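Local coordinates for protein acetylornithine aminotransferase (Aquifex aeolicus, PDB 2EH6) that catalyses the pyridoxal-phosphate-dependent, reversible transfer of an amino group between N(2)-acetyl-L-ornithine and 2-oxoglutarate in arginine biosynthesis, at residues A[366-369]-A[370-373]; A[335-339]-A[340-344]; A[252-256]-A[257-261]. All coordinates share one frame; numbering follows the deposited sequence.

Interaction 1: A[366-369]-A[370-373]; sequences RAIS and VLRE
Val-370 lies one helical turn beyond Arg-366 and gives its backbone N-H to Arg-366 O, at 3.3 Å the longest of four successive i to i+4 bonds that tie 366-369 to 370-373 within the C-terminal alpha-helix. Its CG1 stands anti to the backbone N (chi1 170°), which leaves CG2 beside that nitrogen and leaning back over the preceding turn, 3.6 Å from Arg-366 O. Leu-371 follows with N bonded to Ala-367 O at 3.0 Å. Its CG is anti to the carbonyl carbon (chi1 -69°), which sets the branch point beside the backbone N, 3.2 Å from Ala-367 O, while CD1 approaches Ile-368 CD1 at 4.2 Å, methyl against methyl on one flank of the helix. Arg-372 N makes the shortest bond of the series, 2.8 Å to Ile-368 O. Its chain is extended from CG to NE, and at the guanidinium edge Arg-372 NH1 forms a long, weak ion pair with the adjacent Glu-373 OE2. Glu-373 closes the run through N to Ser-369 O at 3.0 Å, and its CG packs 3.4 Å from the same carbonyl oxygen. The helix is amphipathic: Ser-369, Arg-372 and Glu-373 belong to the exposed side, whereas the apolar residues face the protein. Ile-368 and Leu-371 lie against Leu-306 of helix 275-308, with Phe-302 also touching Ile-368, and Ala-367 and Val-370 rest on strand 341-346, which places this helix between that long helix and the sheet.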
# COMPACT_ATOMS: atom_id res chain seq x y z
N ARG A 366 32.15 -14.97 -3.81
CA ARG A 366 32.34 -14.40 -2.48
C ARG A 366 31.33 -14.99 -1.52
O ARG A 366 31.68 -15.44 -0.42
CB ARG A 366 32.16 -12.88 -2.55
CG ARG A 366 33.11 -12.17 -3.50
CD ARG A 366 34.43 -11.88 -2.82
NE ARG A 366 34.25 -10.96 -1.70
CZ ARG A 366 35.23 -10.57 -0.88
NH1 ARG A 366 36.47 -11.01 -1.06
NH2 ARG A 366 34.96 -9.73 0.11
N ALA A 367 30.06 -14.99 -1.92
CA ALA A 367 28.99 -15.52 -1.08
C ALA A 367 29.17 -17.02 -0.85
O ALA A 367 28.97 -17.51 0.26
CB ALA A 367 27.64 -15.25 -1.73
N ILE A 368 29.53 -17.75 -1.90
CA ILE A 368 29.73 -19.18 -1.79
C ILE A 368 30.83 -19.50 -0.77
O ILE A 368 30.68 -20.41 0.04
CB ILE A 368 30.10 -19.80 -3.15
CG1 ILE A 368 28.90 -19.74 -4.09
CG2 ILE A 368 30.58 -21.24 -2.97
CD1 ILE A 368 27.67 -20.50 -3.59
N SER A 369 31.92 -18.74 -0.81
CA SER A 369 33.02 -18.95 0.12
C SER A 369 32.53 -18.85 1.56
O SER A 369 32.84 -19.70 2.40
CB SER A 369 34.13 -17.92 -0.14
OG SER A 369 35.27 -18.19 0.66
N VAL A 370 31.77 -17.80 1.86
CA VAL A 370 31.23 -17.60 3.20
C VAL A 370 30.34 -18.77 3.60
O VAL A 370 30.39 -19.25 4.73
CB VAL A 370 30.42 -16.30 3.28
CG1 VAL A 370 29.68 -16.23 4.61
CG2 VAL A 370 31.35 -15.10 3.13
N LEU A 371 29.51 -19.21 2.66
CA LEU A 371 28.61 -20.33 2.91
C LEU A 371 29.39 -21.60 3.21
O LEU A 371 29.06 -22.36 4.12
CB LEU A 371 27.70 -20.55 1.70
CG LEU A 371 26.66 -19.45 1.46
CD1 LEU A 371 25.91 -19.72 0.16
CD2 LEU A 371 25.71 -19.39 2.63
N ARG A 372 30.45 -21.84 2.43
CA ARG A 372 31.28 -23.02 2.62
C ARG A 372 31.87 -23.01 4.03
O ARG A 372 31.96 -24.05 4.68
CB ARG A 372 32.40 -23.04 1.58
CG ARG A 372 33.28 -24.30 1.62
CD ARG A 372 34.26 -24.32 0.46
NE ARG A 372 34.97 -25.60 0.33
CZ ARG A 372 36.01 -25.98 1.07
NH1 ARG A 372 36.49 -25.19 2.02
NH2 ARG A 372 36.58 -27.16 0.86
N GLU A 373 32.25 -21.83 4.50
CA GLU A 373 32.85 -21.71 5.83
C GLU A 373 31.88 -21.79 7.01
O GLU A 373 32.30 -22.11 8.12
CB GLU A 373 33.65 -20.41 5.93
CG GLU A 373 34.90 -20.37 5.06
CD GLU A 373 35.86 -21.52 5.37
OE1 GLU A 373 36.32 -21.62 6.53
OE2 GLU A 373 36.14 -22.32 4.45

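Interaction 2: A[335-339]-A[340-344]; sequences KALEK and GLLIN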
# COMPACT_ATOMS: atom_id res chain seq x y z
N LYS A 335 25.61 -15.99 11.55
CA LYS A 335 27.00 -16.28 11.24
C LYS A 335 27.41 -15.63 9.92
O LYS A 335 28.50 -15.07 9.81
CB LYS A 335 27.23 -17.79 11.17
CG LYS A 335 27.10 -18.49 12.52
CD LYS A 335 27.20 -20.00 12.39
CE LYS A 335 27.09 -20.67 13.76
NZ LYS A 335 27.11 -22.16 13.68
N ALA A 336 26.53 -15.69 8.93
CA ALA A 336 26.82 -15.09 7.63
C ALA A 336 26.91 -13.58 7.79
O ALA A 336 27.78 -12.92 7.22
CB ALA A 336 25.74 -15.46 6.62
N LEU A 337 25.99 -13.03 8.59
CA LEU A 337 25.95 -11.60 8.84
C LEU A 337 27.29 -11.14 9.40
O LEU A 337 27.89 -10.18 8.92
CB LEU A 337 24.83 -11.29 9.84
CG LEU A 337 24.63 -9.83 10.25
CD1 LEU A 337 24.22 -9.00 9.05
CD2 LEU A 337 23.56 -9.75 11.34
N GLU A 338 27.76 -11.85 10.42
CA GLU A 338 29.03 -11.53 11.06
C GLU A 338 30.16 -11.54 10.04
O GLU A 338 31.12 -10.79 10.17
CB GLU A 338 29.30 -12.54 12.18
CG GLU A 338 30.46 -12.19 13.10
CD GLU A 338 31.82 -12.38 12.44
OE1 GLU A 338 32.11 -13.51 11.99
OE2 GLU A 338 32.59 -11.40 12.38
N LYS A 339 30.05 -12.39 9.02
CA LYS A 339 31.08 -12.48 8.00
C LYS A 339 30.84 -11.57 6.79
O LYS A 339 31.42 -11.77 5.73
CB LYS A 339 31.25 -13.92 7.52
CG LYS A 339 31.60 -14.89 8.64
CD LYS A 339 32.50 -16.01 8.15
CE LYS A 339 32.95 -16.90 9.30
NZ LYS A 339 34.22 -17.61 8.99
N GLY A 340 29.98 -10.57 6.96
CA GLY A 340 29.70 -9.63 5.88
C GLY A 340 28.83 -10.13 4.75
O GLY A 340 28.97 -9.68 3.61
N LEU A 341 27.93 -11.07 5.04
CA LEU A 341 27.02 -11.60 4.02
C LEU A 341 25.59 -11.63 4.54
O LEU A 341 25.32 -12.18 5.60
CB LEU A 341 27.42 -13.02 3.60
CG LEU A 341 26.45 -13.66 2.60
CD1 LEU A 341 26.56 -12.93 1.26
CD2 LEU A 341 26.75 -15.14 2.42
N LEU A 342 24.69 -11.03 3.77
CA LEU A 342 23.28 -11.00 4.13
C LEU A 342 22.51 -12.09 3.39
O LEU A 342 22.41 -12.07 2.16
CB LEU A 342 22.66 -9.65 3.76
CG LEU A 342 23.27 -8.37 4.32
CD1 LEU A 342 22.48 -7.17 3.81
CD2 LEU A 342 23.27 -8.41 5.84
N ILE A 343 22.00 -13.05 4.15
CA ILE A 343 21.20 -14.13 3.59
C ILE A 343 19.91 -14.18 4.40
O ILE A 343 19.79 -13.52 5.44
CB ILE A 343 21.93 -15.51 3.66
CG1 ILE A 343 22.35 -15.82 5.10
CG2 ILE A 343 23.14 -15.50 2.75
CD1 ILE A 343 23.09 -17.14 5.25
N ASN A 344 18.94 -14.95 3.92
CA ASN A 344 17.65 -15.05 4.60
C ASN A 344 17.25 -16.49 4.92
O ASN A 344 17.62 -17.42 4.22
CB ASN A 344 16.57 -14.38 3.74
CG ASN A 344 15.19 -14.48 4.34
OD1 ASN A 344 14.36 -15.28 3.89
ND2 ASN A 344 14.92 -13.68 5.36
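Ala-336 and Leu-337, in the last turn of helix 330-338, meet the strand that follows as the helix ends in a Schellman motif. Leu-341 N bonds to Ala-336 O at 2.9 Å and Gly-340 N to Leu-337 O, also at 2.9 Å; both donors lie well above the planes of the carbonyls they meet. Gly-340 is the C-prime residue, with a positive phi (75°) that by itself favours glycine, and a beta carbon would probably sit too close to Lys-339 O.

Ile-343 can be followed outward. Its CB carries CG1 between the backbone N and the carbonyl carbon (chi1 55°), which turns that branch back to the helix. CG1 comes 3.7 Å from Ala-336 CB, and the terminal CD1, extended beyond it, presses on the same methyl at 3.4 Å, closer than usual van der Waals contact. Elsewhere the side chain touches Leu-351 and Phe-353 of strand 350-353. Ala-336 CB also faces Leu-341 CB at 4.2 Å, so one small methyl receives two strand residues. Next along the helix, Leu-337 CD1 meets Leu-342 CD2 at a tight 3.4 Å, the two side chains crossing obliquely; both also touch Tyr-30 of strand 29-32, and Leu-342 packs on Tyr-67 of the second subunit.

The chemistry divides cleanly. Across the turn the polar contacts are backbone hydrogen bonds, satisfying carbonyls at the helix end where the regular pattern stops, whereas the side chains joining helix to strand are purely apolar, consistent with shape and burial holding the strand against the helix.

Interaction 3: A[252-256]-A[257-261]; sequences ILARE and EVAQS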
# COMPACT_ATOMS: atom_id res chain seq x y z
N ILE A 252 -1.56 -4.92 -10.98
CA ILE A 252 -2.12 -6.15 -11.48
C ILE A 252 -2.23 -5.89 -12.97
O ILE A 252 -2.46 -4.75 -13.40
CB ILE A 252 -3.52 -6.49 -10.92
CG1 ILE A 252 -4.51 -5.37 -11.23
CG2 ILE A 252 -3.42 -6.78 -9.43
CD1 ILE A 252 -5.96 -5.78 -10.96
N LEU A 253 -2.01 -6.94 -13.75
CA LEU A 253 -2.10 -6.86 -15.20
C LEU A 253 -3.12 -7.94 -15.51
O LEU A 253 -2.98 -9.07 -15.06
CB LEU A 253 -0.75 -7.18 -15.85
CG LEU A 253 -0.57 -6.81 -17.33
CD1 LEU A 253 0.87 -7.06 -17.74
CD2 LEU A 253 -1.54 -7.62 -18.19
N ALA A 254 -4.15 -7.58 -16.27
CA ALA A 254 -5.20 -8.53 -16.61
C ALA A 254 -5.51 -8.46 -18.10
O ALA A 254 -5.53 -7.38 -18.68
CB ALA A 254 -6.47 -8.22 -15.81
N ARG A 255 -5.77 -9.60 -18.71
CA ARG A 255 -6.08 -9.59 -20.13
C ARG A 255 -7.34 -8.75 -20.33
O ARG A 255 -8.18 -8.63 -19.44
CB ARG A 255 -6.24 -11.02 -20.66
CG ARG A 255 -7.36 -11.84 -20.05
CD ARG A 255 -7.26 -13.29 -20.55
NE ARG A 255 -8.39 -14.10 -20.12
CZ ARG A 255 -9.63 -13.96 -20.58
NH1 ARG A 255 -9.91 -13.04 -21.50
NH2 ARG A 255 -10.60 -14.72 -20.10
N GLU A 256 -7.42 -8.12 -21.51
CA GLU A 256 -8.52 -7.24 -21.90
C GLU A 256 -9.92 -7.56 -21.41
O GLU A 256 -10.61 -6.70 -20.85
CB GLU A 256 -8.57 -7.15 -23.43
CG GLU A 256 -7.49 -6.32 -24.07
CD GLU A 256 -7.63 -4.85 -23.76
OE1 GLU A 256 -8.74 -4.39 -23.43
OE2 GLU A 256 -6.62 -4.14 -23.88
N GLU A 257 -10.37 -8.79 -21.65
CA GLU A 257 -11.72 -9.17 -21.26
C GLU A 257 -12.01 -9.09 -19.77
O GLU A 257 -13.10 -8.69 -19.36
CB GLU A 257 -12.05 -10.58 -21.75
CG GLU A 257 -13.43 -11.03 -21.31
CD GLU A 257 -13.75 -12.43 -21.76
OE1 GLU A 257 -12.82 -13.27 -21.80
OE2 GLU A 257 -14.93 -12.69 -22.05
N VAL A 258 -11.05 -9.49 -18.94
CA VAL A 258 -11.27 -9.44 -17.50
C VAL A 258 -11.15 -7.99 -17.02
O VAL A 258 -11.97 -7.52 -16.24
CB VAL A 258 -10.25 -10.34 -16.76
CG1 VAL A 258 -10.50 -10.27 -15.26
CG2 VAL A 258 -10.39 -11.77 -17.24
N ALA A 259 -10.14 -7.29 -17.53
CA ALA A 259 -9.90 -5.90 -17.15
C ALA A 259 -11.12 -5.01 -17.32
O ALA A 259 -11.28 -4.01 -16.61
CB ALA A 259 -8.74 -5.33 -17.97
N GLN A 260 -11.99 -5.38 -18.25
CA GLN A 260 -13.20 -4.61 -18.51
C GLN A 260 -14.03 -4.38 -17.26
O GLN A 260 -14.64 -3.32 -17.10
CB GLN A 260 -14.07 -5.32 -19.56
CG GLN A 260 -13.42 -5.51 -20.92
CD GLN A 260 -13.02 -4.19 -21.57
OE1 GLN A 260 -13.86 -3.32 -21.81
NE2 GLN A 260 -11.73 -4.04 -21.86
N SER A 261 -14.06 -5.36 -16.37
CA SER A 261 -14.84 -5.28 -15.14
C SER A 261 -14.46 -4.19 -14.16
O SER A 261 -15.24 -3.84 -13.28
CB SER A 261 -14.84 -6.63 -14.43
OG SER A 261 -15.59 -7.58 -15.17
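Arg-255 and Glu-257 form a salt bridge at a strand-to-helix junction, where strand 250-255, in the mixed sheet holding strands 87-92 and 236-239 of this PLP-dependent aminotransferase, passes into the helix 256-259. The guanidinium grips end-on: NH1 and NH2 both donate to Glu-257 OE1, at 2.9 and 3.1 Å, with that oxygen at the group's edge and in its plane. Glu-257 OE1 offers NH1 its anti lone pair, and the carboxylate is twisted 57° from the guanidinium. Val-258 CG2 sits over the centre of one face, 4.0 Å above the plane. Arg-255 O receives the first-turn Ala-259 N-H at 3.0 Å in a nearly straight bond.

One step out, Asp-235 makes a salt bridge with Arg-255 NE, a second acid on the guanidinium. A leucine in place of Arg-255 would probably leave both Asp-235 and Glu-257 without their shared cation and the Glu-257 carboxylate freer to turn. Ala-254 CB packs on the CB atoms of Val-258 and Ala-259, and Leu-105 of helix 95-112 backs Ala-254 and Val-258. Gln-260 bends at chi2 (-60°), which brings NE2 back to Glu-256 O at 3.1 Å, on the opposite face of that carbonyl from its backbone N.

Overall arrangement
Along the chain the order is interaction 3, interaction 2, interaction 1. The last two are neighbours, their centres 10 Å apart: Val-370 CG1 lies 3.8 Å from Leu-341 CD2, so the C-terminal helix 361-374 packs against strand 341-346, which belongs to the mixed sheet that also holds strands 29-32 and 350-353. Interaction 3 lies across the chain's centre, about 43 Å from interaction 2 and 45 Å from interaction 1 between centres, on strand 250-255 of the other mixed sheet. Interactions 2 and 3 each touch the second subunit, so both sheets contribute to the homodimer, while all three contacts lie away from the cofactor and substrate sites.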